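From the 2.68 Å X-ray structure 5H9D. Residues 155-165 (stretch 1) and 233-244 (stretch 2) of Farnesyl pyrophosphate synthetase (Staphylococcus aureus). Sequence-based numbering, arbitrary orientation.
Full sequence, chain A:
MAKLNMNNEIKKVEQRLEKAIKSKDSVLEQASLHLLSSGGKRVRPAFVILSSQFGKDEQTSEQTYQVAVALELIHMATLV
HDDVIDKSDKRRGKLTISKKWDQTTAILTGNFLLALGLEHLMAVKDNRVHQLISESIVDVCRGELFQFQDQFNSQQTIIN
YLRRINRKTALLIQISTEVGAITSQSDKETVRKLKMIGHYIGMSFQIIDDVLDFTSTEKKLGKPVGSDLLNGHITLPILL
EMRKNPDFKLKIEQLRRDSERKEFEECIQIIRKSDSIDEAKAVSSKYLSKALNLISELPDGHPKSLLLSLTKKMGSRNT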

# COMPACT_ATOMS: atom_id res chain seq x y z
N GLN A 155 -16.68 -21.56 -0.54
CA GLN A 155 -16.10 -22.74 0.09
C GLN A 155 -14.92 -22.42 1.02
O GLN A 155 -14.30 -23.30 1.61
CB GLN A 155 -15.66 -23.72 -1.01
CG GLN A 155 -16.71 -23.88 -2.14
CD GLN A 155 -18.05 -24.43 -1.66
OE1 GLN A 155 -19.11 -23.87 -1.97
NE2 GLN A 155 -18.01 -25.53 -0.90
N GLN A 156 -14.63 -21.14 1.17
CA GLN A 156 -13.53 -20.74 1.99
C GLN A 156 -13.82 -20.95 3.48
O GLN A 156 -14.97 -20.96 3.92
CB GLN A 156 -13.20 -19.29 1.67
CG GLN A 156 -14.08 -18.31 2.36
CD GLN A 156 -13.28 -17.22 3.03
OE1 GLN A 156 -12.06 -17.36 3.23
NE2 GLN A 156 -13.96 -16.13 3.39
N THR A 157 -12.75 -21.12 4.26
CA THR A 157 -12.86 -21.36 5.69
C THR A 157 -12.61 -20.13 6.62
O THR A 157 -11.98 -19.13 6.23
CB THR A 157 -11.91 -22.52 6.06
OG1 THR A 157 -12.42 -23.21 7.21
CG2 THR A 157 -10.50 -22.00 6.35
N ILE A 158 -13.13 -20.21 7.84
CA ILE A 158 -12.94 -19.12 8.79
C ILE A 158 -11.47 -18.89 9.11
O ILE A 158 -10.99 -17.75 9.07
CB ILE A 158 -13.73 -19.37 10.09
CG1 ILE A 158 -15.20 -19.03 9.83
CG2 ILE A 158 -13.17 -18.52 11.21
CD1 ILE A 158 -16.06 -19.11 11.03
N ILE A 159 -10.74 -19.95 9.42
CA ILE A 159 -9.33 -19.84 9.72
C ILE A 159 -8.67 -19.07 8.57
O ILE A 159 -7.67 -18.36 8.74
CB ILE A 159 -8.69 -21.26 9.88
CG1 ILE A 159 -7.63 -21.27 10.98
CG2 ILE A 159 -8.11 -21.74 8.56
CD1 ILE A 159 -6.37 -20.57 10.62
N ASN A 160 -9.27 -19.18 7.39
CA ASN A 160 -8.73 -18.52 6.21
C ASN A 160 -9.22 -17.06 6.06
O ASN A 160 -8.56 -16.24 5.41
CB ASN A 160 -9.08 -19.37 4.98
CG ASN A 160 -8.41 -18.88 3.72
OD1 ASN A 160 -7.18 -18.98 3.56
ND2 ASN A 160 -9.22 -18.35 2.79
N TYR A 161 -10.37 -16.74 6.65
CA TYR A 161 -10.89 -15.38 6.58
C TYR A 161 -10.05 -14.54 7.52
O TYR A 161 -9.76 -13.39 7.24
CB TYR A 161 -12.38 -15.32 6.95
CG TYR A 161 -12.81 -13.99 7.53
CD1 TYR A 161 -12.52 -13.68 8.87
CD2 TYR A 161 -13.40 -13.01 6.74
CE1 TYR A 161 -12.79 -12.44 9.40
CE2 TYR A 161 -13.68 -11.74 7.25
CZ TYR A 161 -13.36 -11.47 8.59
OH TYR A 161 -13.53 -10.21 9.14
N LEU A 162 -9.65 -15.12 8.65
CA LEU A 162 -8.83 -14.43 9.65
C LEU A 162 -7.42 -14.09 9.12
O LEU A 162 -6.85 -13.03 9.41
CB LEU A 162 -8.66 -15.32 10.89
CG LEU A 162 -9.92 -15.53 11.73
CD1 LEU A 162 -9.50 -16.29 12.95
CD2 LEU A 162 -10.58 -14.21 12.12
N ARG A 163 -6.87 -15.03 8.36
CA ARG A 163 -5.55 -14.87 7.78
C ARG A 163 -5.62 -13.72 6.77
O ARG A 163 -4.64 -13.00 6.55
CB ARG A 163 -5.16 -16.22 7.15
CG ARG A 163 -3.72 -16.38 6.67
CD ARG A 163 -3.26 -17.83 6.83
NE ARG A 163 -4.29 -18.77 6.41
CZ ARG A 163 -4.28 -20.07 6.72
NH1 ARG A 163 -3.29 -20.57 7.46
NH2 ARG A 163 -5.28 -20.86 6.33
N ARG A 164 -6.81 -13.55 6.20
CA ARG A 164 -7.09 -12.52 5.20
C ARG A 164 -7.26 -11.14 5.81
O ARG A 164 -6.90 -10.15 5.17
CB ARG A 164 -8.34 -12.88 4.37
CG ARG A 164 -8.55 -12.07 3.06
CD ARG A 164 -9.59 -12.74 2.11
NE ARG A 164 -10.97 -12.47 2.54
CZ ARG A 164 -11.94 -13.39 2.61
NH1 ARG A 164 -11.70 -14.66 2.29
NH2 ARG A 164 -13.14 -13.05 3.06
N ILE A 165 -7.80 -11.04 7.02
CA ILE A 165 -7.96 -9.71 7.60
C ILE A 165 -6.71 -9.35 8.38
O ILE A 165 -6.52 -8.22 8.82
CB ILE A 165 -9.22 -9.59 8.49
CG1 ILE A 165 -9.12 -10.49 9.69
CG2 ILE A 165 -10.46 -9.89 7.66
CD1 ILE A 165 -10.22 -10.25 10.63
N HIS A 233 -17.21 -10.57 -1.39
CA HIS A 233 -16.43 -10.76 -0.15
C HIS A 233 -17.23 -11.45 0.93
O HIS A 233 -18.14 -10.85 1.52
CB HIS A 233 -15.96 -9.43 0.39
CG HIS A 233 -15.16 -8.64 -0.58
ND1 HIS A 233 -13.89 -9.01 -0.97
CD2 HIS A 233 -15.45 -7.51 -1.27
CE1 HIS A 233 -13.43 -8.14 -1.86
NE2 HIS A 233 -14.36 -7.23 -2.06
N ILE A 234 -16.88 -12.71 1.19
CA ILE A 234 -17.54 -13.52 2.20
C ILE A 234 -16.84 -13.29 3.55
O ILE A 234 -15.83 -13.91 3.85
CB ILE A 234 -17.43 -14.98 1.83
CG1 ILE A 234 -17.80 -15.14 0.36
CG2 ILE A 234 -18.28 -15.81 2.72
CD1 ILE A 234 -19.17 -14.64 0.00
N THR A 235 -17.40 -12.40 4.36
CA THR A 235 -16.81 -12.02 5.62
C THR A 235 -17.35 -12.79 6.83
O THR A 235 -18.34 -13.51 6.71
CB THR A 235 -16.97 -10.51 5.80
OG1 THR A 235 -18.36 -10.19 5.93
CG2 THR A 235 -16.42 -9.77 4.56
N LEU A 236 -16.70 -12.62 7.98
CA LEU A 236 -17.08 -13.36 9.18
C LEU A 236 -18.58 -13.56 9.42
O LEU A 236 -19.03 -14.70 9.61
CB LEU A 236 -16.41 -12.73 10.42
CG LEU A 236 -16.51 -13.59 11.70
CD1 LEU A 236 -15.93 -14.93 11.37
CD2 LEU A 236 -15.80 -12.98 12.88
N PRO A 237 -19.39 -12.49 9.41
CA PRO A 237 -20.82 -12.71 9.64
C PRO A 237 -21.37 -13.82 8.73
O PRO A 237 -22.00 -14.77 9.18
CB PRO A 237 -21.44 -11.37 9.29
CG PRO A 237 -20.32 -10.41 9.56
CD PRO A 237 -19.13 -11.10 9.03
N ILE A 238 -21.07 -13.69 7.44
CA ILE A 238 -21.53 -14.64 6.44
C ILE A 238 -20.97 -16.05 6.55
O ILE A 238 -21.61 -16.99 6.10
CB ILE A 238 -21.30 -14.08 5.03
CG1 ILE A 238 -21.81 -12.62 4.98
CG2 ILE A 238 -22.08 -14.91 4.02
CD1 ILE A 238 -21.72 -11.95 3.64
N LEU A 239 -19.80 -16.20 7.14
CA LEU A 239 -19.19 -17.52 7.31
C LEU A 239 -19.88 -18.23 8.47
O LEU A 239 -20.04 -19.46 8.45
CB LEU A 239 -17.69 -17.40 7.61
CG LEU A 239 -16.86 -16.97 6.40
CD1 LEU A 239 -15.55 -16.31 6.81
CD2 LEU A 239 -16.61 -18.20 5.57
N LEU A 240 -20.28 -17.44 9.46
CA LEU A 240 -20.94 -17.96 10.64
C LEU A 240 -22.33 -18.45 10.32
O LEU A 240 -22.72 -19.53 10.71
CB LEU A 240 -20.99 -16.90 11.74
CG LEU A 240 -19.61 -16.49 12.26
CD1 LEU A 240 -19.74 -15.53 13.39
CD2 LEU A 240 -18.85 -17.71 12.72
N GLU A 241 -23.10 -17.65 9.60
CA GLU A 241 -24.44 -18.07 9.27
C GLU A 241 -24.40 -19.29 8.36
O GLU A 241 -25.34 -20.05 8.32
CB GLU A 241 -25.23 -16.93 8.61
CG GLU A 241 -26.74 -17.19 8.52
CD GLU A 241 -27.38 -17.60 9.84
OE1 GLU A 241 -28.57 -17.99 9.85
OE2 GLU A 241 -26.70 -17.54 10.89
N MET A 242 -23.30 -19.50 7.63
CA MET A 242 -23.24 -20.67 6.75
C MET A 242 -23.10 -21.97 7.54
O MET A 242 -23.92 -22.89 7.36
CB MET A 242 -22.08 -20.56 5.75
CG MET A 242 -22.34 -19.62 4.58
SD MET A 242 -21.09 -19.77 3.23
CE MET A 242 -20.09 -18.40 3.49
N ARG A 243 -22.10 -22.06 8.41
CA ARG A 243 -21.88 -23.27 9.20
C ARG A 243 -23.12 -23.77 9.94
O ARG A 243 -23.26 -24.96 10.18
CB ARG A 243 -20.75 -23.06 10.21
CG ARG A 243 -20.96 -21.86 11.10
CD ARG A 243 -20.21 -21.95 12.42
NE ARG A 243 -18.77 -22.19 12.28
CZ ARG A 243 -17.85 -21.70 13.11
NH1 ARG A 243 -18.20 -20.93 14.14
NH2 ARG A 243 -16.56 -21.98 12.92
N LYS A 244 -24.02 -22.87 10.30
CA LYS A 244 -25.21 -23.32 11.01
C LYS A 244 -26.52 -23.25 10.23
O LYS A 244 -27.59 -23.49 10.80
CB LYS A 244 -25.37 -22.55 12.34
CG LYS A 244 -25.79 -21.10 12.22
CD LYS A 244 -25.88 -20.53 13.63
CE LYS A 244 -25.91 -19.01 13.67
NZ LYS A 244 -25.57 -18.56 15.07

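What fills the apolar centre of the contact? Ile158 points toward the second stretch and sits as a knob among Leu236, Leu239, Leu240 and Arg243. Ile158 CG1 lies 3.7 Å from Leu239 CB, and Ile158 CD1 reaches Leu240 CD2 at 3.5 Å. At the exposed margin, the same Ile158 CD1 lies over one face of the Arg243 guanidinium, 3.5 Å from Arg243 NH2, so the methyl meets the flat face, away from the in-plane N-H groups.

How do the backbones allow this? Helices 158-165 and 236-243 run almost exactly antiparallel, at 177°, with axes 10.4 Å apart at closest approach. Ile158 comes level with Leu239, while Tyr161, one turn on, comes level with Thr235 at the start of the other helix.

What does Tyr161 add? Its ring covers that helix start. Leu236 CB stands 4.1 Å from the Tyr161 ring centroid in a CH-pi contact over the face. Leu239 CD1 packs against Tyr161 CB at 3.3 Å, joining Tyr161 to the Ile158 cluster.

Where does the contact turn polar? At the Ile234 carbonyl, two residues ahead of Leu236. Arg164 NH2 donates a hydrogen bond to Ile234 O at 2.9 Å, meeting it near the guanidinium plane, where the N-H groups point. Gln156 NE2 also lies 2.9 Å from Ile234 O, while Asn160 ND2 donates a hydrogen bond to Gln156 OE1 at 3.0 Å.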